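Local coordinates for stromal cell-derived factor 2-like protein (Arabidopsis thaliana, PDB 3MAL) that takes part in protein quality control and the unfolded protein response of the endoplasmic reticulum, in a complex with ERDJ3B and BIP1, at residues T85-H90 with T119-G124; H98-A103 with N109-C114. All coordinates share one frame; numbering follows the deposited sequence.

Interaction 1: residues T85-H90 with T119-G124; sequences TIRLQH and TNSDTG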
ATOM      1  N   THR A  85     -12.558   2.715  -3.040  1.00  8.81           N
ATOM      2  CA  THR A  85     -11.340   3.333  -3.541  1.00  9.84           C
ATOM      3  C   THR A  85     -10.688   4.065  -2.374  1.00  9.57           C
ATOM      4  O   THR A  85     -11.315   4.938  -1.758  1.00 10.01           O
ATOM      5  CB  THR A  85     -11.648   4.329  -4.661  1.00 10.18           C
ATOM      6  OG1 THR A  85     -12.465   3.681  -5.645  1.00 10.54           O
ATOM      7  CG2 THR A  85     -10.350   4.828  -5.325  1.00  9.17           C
ATOM      8  N   ILE A  86      -9.452   3.690  -2.061  1.00  8.79           N
ATOM      9  CA  ILE A  86      -8.728   4.253  -0.917  1.00  8.36           C
ATOM     10  C   ILE A  86      -7.367   4.821  -1.336  1.00  7.78           C
ATOM     11  O   ILE A  86      -6.882   4.592  -2.471  1.00  7.43           O
ATOM     12  CB  ILE A  86      -8.501   3.215   0.255  1.00  8.50           C
ATOM     13  CG1 ILE A  86      -7.459   2.144  -0.138  1.00  9.13           C
ATOM     14  CG2 ILE A  86      -9.834   2.583   0.724  1.00  7.84           C
ATOM     15  CD1 ILE A  86      -7.054   1.198   1.017  1.00  8.90           C
ATOM     16  N   ARG A  87      -6.777   5.577  -0.414  1.00  7.61           N
ATOM     17  CA  ARG A  87      -5.408   6.075  -0.535  1.00  7.12           C
ATOM     18  C   ARG A  87      -4.666   5.596   0.733  1.00  7.38           C
ATOM     19  O   ARG A  87      -5.281   5.431   1.803  1.00  5.81           O
ATOM     20  CB  ARG A  87      -5.388   7.606  -0.644  1.00  7.02           C
ATOM     21  CG  ARG A  87      -6.052   8.158  -1.932  1.00  9.59           C
ATOM     22  CD  ARG A  87      -5.921   9.687  -2.089  1.00  7.28           C
ATOM     23  NE  ARG A  87      -6.630  10.397  -1.042  1.00  8.47           N
ATOM     24  CZ  ARG A  87      -6.457  11.676  -0.726  1.00 11.39           C
ATOM     25  NH1 ARG A  87      -5.581  12.433  -1.374  1.00 10.02           N
ATOM     26  NH2 ARG A  87      -7.141  12.183   0.281  1.00 10.71           N
ATOM     27  N   LEU A  88      -3.365   5.341   0.602  1.00  7.01           N
ATOM     28  CA  LEU A  88      -2.536   5.007   1.744  1.00  6.97           C
ATOM     29  C   LEU A  88      -1.443   6.048   1.820  1.00  6.56           C
ATOM     30  O   LEU A  88      -0.623   6.151   0.924  1.00  6.22           O
ATOM     31  CB  LEU A  88      -1.932   3.585   1.615  1.00  7.00           C
ATOM     32  CG  LEU A  88      -2.939   2.440   1.748  1.00  9.22           C
ATOM     33  CD1 LEU A  88      -2.248   1.112   1.376  1.00  9.01           C
ATOM     34  CD2 LEU A  88      -3.510   2.379   3.181  1.00  9.82           C
ATOM     35  N   GLN A  89      -1.458   6.854   2.882  1.00  7.28           N
ATOM     36  CA  GLN A  89      -0.465   7.919   2.992  1.00  7.59           C
ATOM     37  C   GLN A  89       0.601   7.478   3.980  1.00  7.01           C
ATOM     38  O   GLN A  89       0.283   7.110   5.091  1.00  8.08           O
ATOM     39  CB  GLN A  89      -1.118   9.231   3.441  1.00  8.44           C
ATOM     40  CG  GLN A  89      -0.141  10.412   3.389  1.00  8.52           C
ATOM     41  CD  GLN A  89      -0.781  11.728   3.830  1.00 11.34           C
ATOM     42  OE1 GLN A  89      -1.682  11.750   4.683  1.00 12.76           O
ATOM     43  NE2 GLN A  89      -0.297  12.832   3.265  1.00  8.71           N
ATOM     44  N   HIS A  90       1.860   7.533   3.562  1.00  7.06           N
ATOM     45  CA  HIS A  90       3.004   7.161   4.385  1.00  7.24           C
ATOM     46  C   HIS A  90       3.110   8.155   5.536  1.00  7.76           C
ATOM     47  O   HIS A  90       3.180   9.367   5.310  1.00  7.90           O
ATOM     48  CB  HIS A  90       4.283   7.191   3.525  1.00  6.71           C
ATOM     49  CG  HIS A  90       5.473   6.549   4.170  1.00  6.64           C
ATOM     50  ND1 HIS A  90       6.649   7.237   4.408  1.00  7.70           N
ATOM     51  CD2 HIS A  90       5.686   5.281   4.600  1.00  5.70           C
ATOM     52  CE1 HIS A  90       7.528   6.423   4.967  1.00  6.61           C
ATOM     53  NE2 HIS A  90       6.967   5.233   5.104  1.00  5.15           N
ATOM     54  N   THR A 119      -0.259  18.547  -0.332  1.00 22.73           N
ATOM     55  CA  THR A 119      -0.844  19.518  -1.260  1.00 23.59           C
ATOM     56  C   THR A 119      -0.976  18.950  -2.669  1.00 23.02           C
ATOM     57  O   THR A 119      -1.462  19.626  -3.587  1.00 23.25           O
ATOM     58  CB  THR A 119       0.031  20.786  -1.334  1.00 23.82           C
ATOM     59  OG1 THR A 119       1.305  20.450  -1.917  1.00 25.58           O
ATOM     60  CG2 THR A 119       0.229  21.359   0.059  1.00 23.86           C
ATOM     61  N   ASN A 120      -0.531  17.706  -2.842  1.00 21.71           N
ATOM     62  CA  ASN A 120      -0.400  17.118  -4.154  1.00 20.21           C
ATOM     63  C   ASN A 120      -0.758  15.627  -4.126  1.00 18.86           C
ATOM     64  O   ASN A 120       0.015  14.793  -3.659  1.00 17.95           O
ATOM     65  CB  ASN A 120       1.029  17.344  -4.678  1.00 21.07           C
ATOM     66  CG  ASN A 120       1.183  17.003  -6.152  1.00 23.95           C
ATOM     67  OD1 ASN A 120       0.197  16.988  -6.912  1.00 28.29           O
ATOM     68  ND2 ASN A 120       2.430  16.716  -6.575  1.00 25.19           N
ATOM     69  N   SER A 121      -1.955  15.317  -4.611  1.00 17.18           N
ATOM     70  CA  SER A 121      -2.407  13.943  -4.785  1.00 15.99           C
ATOM     71  C   SER A 121      -3.128  13.902  -6.123  1.00 16.02           C
ATOM     72  O   SER A 121      -3.737  14.904  -6.534  1.00 16.29           O
ATOM     73  CB  SER A 121      -3.359  13.546  -3.635  1.00 16.01           C
ATOM     74  OG  SER A 121      -3.835  12.210  -3.756  1.00 13.58           O
ATOM     75  N   ASP A 122      -3.037  12.779  -6.827  1.00 14.94           N
ATOM     76  CA  ASP A 122      -3.842  12.580  -8.039  1.00 14.57           C
ATOM     77  C   ASP A 122      -4.448  11.178  -8.111  1.00 14.08           C
ATOM     78  O   ASP A 122      -4.259  10.385  -7.183  1.00 14.28           O
ATOM     79  CB  ASP A 122      -3.086  12.974  -9.321  1.00 14.15           C
ATOM     80  CG  ASP A 122      -1.909  12.082  -9.636  1.00 13.62           C
ATOM     81  OD1 ASP A 122      -1.935  10.865  -9.346  1.00 13.51           O
ATOM     82  OD2 ASP A 122      -0.944  12.603 -10.228  1.00 16.06           O
ATOM     83  N   THR A 123      -5.194  10.871  -9.180  1.00 13.01           N
ATOM     84  CA  THR A 123      -5.836   9.535  -9.298  1.00 12.01           C
ATOM     85  C   THR A 123      -4.847   8.343  -9.286  1.00 11.17           C
ATOM     86  O   THR A 123      -5.233   7.197  -9.030  1.00  9.73           O
ATOM     87  CB  THR A 123      -6.780   9.417 -10.529  1.00 12.23           C
ATOM     88  OG1 THR A 123      -6.024   9.478 -11.734  1.00 12.00           O
ATOM     89  CG2 THR A 123      -7.851  10.519 -10.528  1.00 14.41           C
ATOM     90  N   GLY A 124      -3.575   8.613  -9.573  1.00  9.99           N
ATOM     91  CA  GLY A 124      -2.568   7.558  -9.530  1.00  9.49           C
ATOM     92  C   GLY A 124      -2.318   7.084  -8.102  1.00  9.48           C
ATOM     93  O   GLY A 124      -1.637   6.078  -7.894  1.00  8.90           O
TER
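Arg87 and Ser121 make the whole of this contact by a single side-chain hydrogen bond. NH1 of Arg87 donates to OG of Ser121 over 3.0 Å, with an N-H...O angle of 152°. The hydroxyl oxygen lies only 4° out of the guanidinium plane, so it meets the edge of the flat group. The backbones stay well apart, the closest CA atoms, those of Arg87 and Thr123, being 9.4 Å from each other. The arginine reaches across on an extended CB-CG-CD run (chi2 -175°); the bend at chi3 then turns NE aside, and NH1 faces the hydroxyl. Packing adds little: CD of Arg87 lies 3.7 Å from OG of Ser121, and the two segments bury 76 Å² in all.

Further polar bonds fix both partners. NE of Arg87 is bonded to the carbonyl oxygen of Pro68, which restricts rotation of the guanidinium, while OG of Ser121 is also bonded to OD2 of Asp125, a carboxylate that takes the backbone N of Asp122 as well. Within the loop, OD1 of Asp122 accepts from N of Gly124 at 2.8 Å, forming an Asx turn.

This is a surface contact of the beta-trefoil fold. Strand 85-90 belongs to the six-stranded barrel, between strands 64-67 and 127-131, and residues 119-124 lie in the loop joining strand 110-115 to strand 127-131.

Interaction 2: residues H98-A103 with N109-C114; sequences HSHLHA and NLEVSC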
ATOM      1  N   HIS A  98       1.505   4.966  -4.739  1.00  6.67           N
ATOM      2  CA  HIS A  98       1.276   5.456  -6.122  1.00  7.61           C
ATOM      3  C   HIS A  98       1.727   4.408  -7.143  1.00  8.15           C
ATOM      4  O   HIS A  98       2.671   3.643  -6.903  1.00  7.00           O
ATOM      5  CB  HIS A  98       2.091   6.749  -6.329  1.00  7.05           C
ATOM      6  CG  HIS A  98       1.771   7.535  -7.576  1.00  7.61           C
ATOM      7  ND1 HIS A  98       0.740   8.452  -7.644  1.00  9.65           N
ATOM      8  CD2 HIS A  98       2.420   7.616  -8.766  1.00  6.09           C
ATOM      9  CE1 HIS A  98       0.745   9.032  -8.835  1.00  8.56           C
ATOM     10  NE2 HIS A  98       1.753   8.542  -9.533  1.00  9.51           N
ATOM     11  N   SER A  99       1.071   4.388  -8.277  1.00  8.72           N
ATOM     12  CA  SER A  99       1.518   3.601  -9.452  1.00  9.49           C
ATOM     13  C   SER A  99       1.248   4.346 -10.788  1.00 10.92           C
ATOM     14  O   SER A  99       0.728   5.408 -10.787  1.00 11.15           O
ATOM     15  CB  SER A  99       1.180   2.094  -9.484  1.00  8.90           C
ATOM     16  OG  SER A  99       1.879   1.313 -10.414  1.00  8.38           O
ATOM     17  N   HIS A 100       1.735   3.751 -11.875  1.00 11.71           N
ATOM     18  CA  HIS A 100       1.844   4.337 -13.168  1.00 12.72           C
ATOM     19  C   HIS A 100       2.635   3.401 -14.114  1.00 13.33           C
ATOM     20  O   HIS A 100       3.048   2.353 -13.750  1.00 12.31           O
ATOM     21  CB  HIS A 100       2.463   5.715 -13.073  1.00 13.08           C
ATOM     22  CG  HIS A 100       3.679   5.827 -12.200  1.00 12.81           C
ATOM     23  ND1 HIS A 100       4.393   4.756 -11.723  1.00 14.21           N
ATOM     24  CD2 HIS A 100       4.294   6.923 -11.709  1.00 11.29           C
ATOM     25  CE1 HIS A 100       5.416   5.184 -11.020  1.00 12.78           C
ATOM     26  NE2 HIS A 100       5.378   6.496 -10.990  1.00 15.80           N
ATOM     27  N   LEU A 101       2.756   3.808 -15.354  1.00 14.24           N
ATOM     28  CA  LEU A 101       3.355   2.950 -16.339  1.00 15.39           C
ATOM     29  C   LEU A 101       4.851   3.147 -16.454  1.00 16.53           C
ATOM     30  O   LEU A 101       5.333   3.530 -17.502  1.00 18.19           O
ATOM     31  CB  LEU A 101       2.680   3.078 -17.707  1.00 15.45           C
ATOM     32  CG  LEU A 101       1.173   2.870 -17.842  1.00 17.06           C
ATOM     33  CD1 LEU A 101       0.565   3.290 -19.165  1.00 19.71           C
ATOM     34  CD2 LEU A 101       0.757   1.529 -17.519  1.00 18.35           C
ATOM     35  N   HIS A 102       5.562   2.943 -15.379  1.00 15.95           N
ATOM     36  CA  HIS A 102       7.016   2.931 -15.411  1.00 15.53           C
ATOM     37  C   HIS A 102       7.425   1.529 -14.993  1.00 14.60           C
ATOM     38  O   HIS A 102       6.668   0.855 -14.283  1.00 14.10           O
ATOM     39  CB  HIS A 102       7.592   3.952 -14.417  1.00 16.21           C
ATOM     40  CG  HIS A 102       7.603   5.349 -14.936  1.00 18.37           C
ATOM     41  ND1 HIS A 102       6.672   6.300 -14.561  1.00 19.68           N
ATOM     42  CD2 HIS A 102       8.434   5.959 -15.812  1.00 18.07           C
ATOM     43  CE1 HIS A 102       6.934   7.435 -15.185  1.00 18.55           C
ATOM     44  NE2 HIS A 102       8.005   7.257 -15.938  1.00 20.46           N
ATOM     45  N   ALA A 103       8.590   1.077 -15.451  1.00 13.85           N
ATOM     46  CA  ALA A 103       9.151  -0.218 -15.046  1.00 13.36           C
ATOM     47  C   ALA A 103       9.763  -0.213 -13.628  1.00 12.46           C
ATOM     48  O   ALA A 103      10.570   0.659 -13.289  1.00 12.39           O
ATOM     49  CB  ALA A 103      10.198  -0.703 -16.086  1.00 14.52           C
ATOM     50  N   ASN A 109       8.149  -4.910 -13.815  1.00 10.35           N
ATOM     51  CA  ASN A 109       6.689  -4.834 -13.717  1.00  9.08           C
ATOM     52  C   ASN A 109       6.303  -3.385 -13.414  1.00  8.94           C
ATOM     53  O   ASN A 109       7.118  -2.484 -13.613  1.00  9.49           O
ATOM     54  CB  ASN A 109       6.165  -5.827 -12.664  1.00  8.90           C
ATOM     55  CG  ASN A 109       6.286  -7.278 -13.132  1.00  9.75           C
ATOM     56  OD1 ASN A 109       5.689  -7.659 -14.139  1.00  9.14           O
ATOM     57  ND2 ASN A 109       7.074  -8.071 -12.425  1.00  9.46           N
ATOM     58  N   LEU A 110       5.074  -3.126 -12.979  1.00  7.94           N
ATOM     59  CA  LEU A 110       4.645  -1.736 -12.810  1.00  7.94           C
ATOM     60  C   LEU A 110       5.374  -1.165 -11.607  1.00  7.78           C
ATOM     61  O   LEU A 110       5.338  -1.755 -10.535  1.00  6.91           O
ATOM     62  CB  LEU A 110       3.133  -1.695 -12.551  1.00  7.95           C
ATOM     63  CG  LEU A 110       2.026  -1.445 -13.601  1.00 10.96           C
ATOM     64  CD1 LEU A 110       2.474  -1.108 -15.044  1.00  9.13           C
ATOM     65  CD2 LEU A 110       0.901  -2.511 -13.514  1.00  8.36           C
ATOM     66  N   GLU A 111       6.010  -0.010 -11.763  1.00  7.70           N
ATOM     67  CA  GLU A 111       6.599   0.651 -10.602  1.00  7.64           C
ATOM     68  C   GLU A 111       5.550   1.082  -9.566  1.00  7.30           C
ATOM     69  O   GLU A 111       4.513   1.714  -9.889  1.00  7.68           O
ATOM     70  CB  GLU A 111       7.388   1.871 -11.027  1.00  7.49           C
ATOM     71  CG  GLU A 111       8.330   2.411  -9.957  1.00  7.24           C
ATOM     72  CD  GLU A 111       8.785   3.805 -10.300  1.00  8.48           C
ATOM     73  OE1 GLU A 111       8.042   4.767  -9.994  1.00  8.85           O
ATOM     74  OE2 GLU A 111       9.865   3.926 -10.901  1.00 10.52           O
ATOM     75  N   VAL A 112       5.854   0.764  -8.313  1.00  6.74           N
ATOM     76  CA  VAL A 112       5.101   1.282  -7.189  1.00  7.55           C
ATOM     77  C   VAL A 112       5.951   2.283  -6.415  1.00  7.57           C
ATOM     78  O   VAL A 112       7.040   1.933  -5.923  1.00  7.85           O
ATOM     79  CB  VAL A 112       4.586   0.117  -6.270  1.00  6.80           C
ATOM     80  CG1 VAL A 112       3.883   0.672  -5.046  1.00  8.45           C
ATOM     81  CG2 VAL A 112       3.604  -0.738  -7.045  1.00  6.71           C
ATOM     82  N   SER A 113       5.456   3.526  -6.327  1.00  8.07           N
ATOM     83  CA  SER A 113       6.208   4.613  -5.697  1.00  8.10           C
ATOM     84  C   SER A 113       5.423   5.337  -4.607  1.00  8.24           C
ATOM     85  O   SER A 113       4.252   5.009  -4.311  1.00  7.94           O
ATOM     86  CB  SER A 113       6.660   5.646  -6.758  1.00  7.60           C
ATOM     87  OG  SER A 113       5.547   6.365  -7.290  1.00  9.98           O
ATOM     88  N   CYS A 114       6.091   6.309  -3.988  1.00  8.18           N
ATOM     89  CA  CYS A 114       5.437   7.276  -3.113  1.00  8.86           C
ATOM     90  C   CYS A 114       5.460   8.648  -3.800  1.00  9.42           C
ATOM     91  O   CYS A 114       6.526   9.137  -4.198  1.00  9.41           O
ATOM     92  CB  CYS A 114       6.107   7.323  -1.719  1.00  8.54           C
ATOM     93  SG  CYS A 114       5.141   6.398  -0.462  1.00  8.65           S
TER
HETATM   94  O   HOH W   1      11.673   1.947 -11.116  1.00 10.24           O
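His98 and Ser113 form an antiparallel hydrogen-bonded pair. N of Ser113 donates to O of His98 at 2.8 Å and 159°; the return bond from N of His98 to O of Ser113, also 2.8 Å, is bent and weak. One residue on, a side chain joins in: with OG anti to the backbone N (chi1 -165°), the Ser99 hydroxyl reaches O of Glu111, donating over 2.7 Å from above the carbonyl plane. Past the inverse gamma turn centred on Leu101, O of His102 receives N of Glu111 at 2.7 Å and 163°.

The carboxylate of Glu111 is satisfied at both oxygens. OE2 takes a bond from a water 2.7 Å away that also donates to O of Ala103, and OE1 is bonded to OG of Ser46. Gln48 OE1 is hydrogen-bonded to OG of Ser113 and weakly to NE2 of His100; ND1 of His98 is hydrogen-bonded to OD1 of Asp125. Well away from these groups, CD2 of Leu101 meets CD1 of Leu110 at 4.0 Å.

The segments belong to the beta hairpin of strands 96-100 and 110-115, one of three that cap the beta-trefoil barrel; the latter also pairs with strands 49-54 and 170-175 of the other two.

Both interactions lie within the second MIR repeat, and interaction 2 is nested in the chain between the two segments of interaction 1. Their centres are about 14 Å apart. Interaction 1 ties a barrel strand to a surface loop through one side-chain bond, while interaction 2 is a partly buried hairpin that relies chiefly on backbone pairing and buries more than six times as much surface. The two meet where the 119-124 loop runs past strand 96-100: O of Gly124 lies 3.2 Å from N of Ser99, a probable hydrogen bond. Asp125 supports both, since its carboxylate serves Ser121 in the first and His98 in the second.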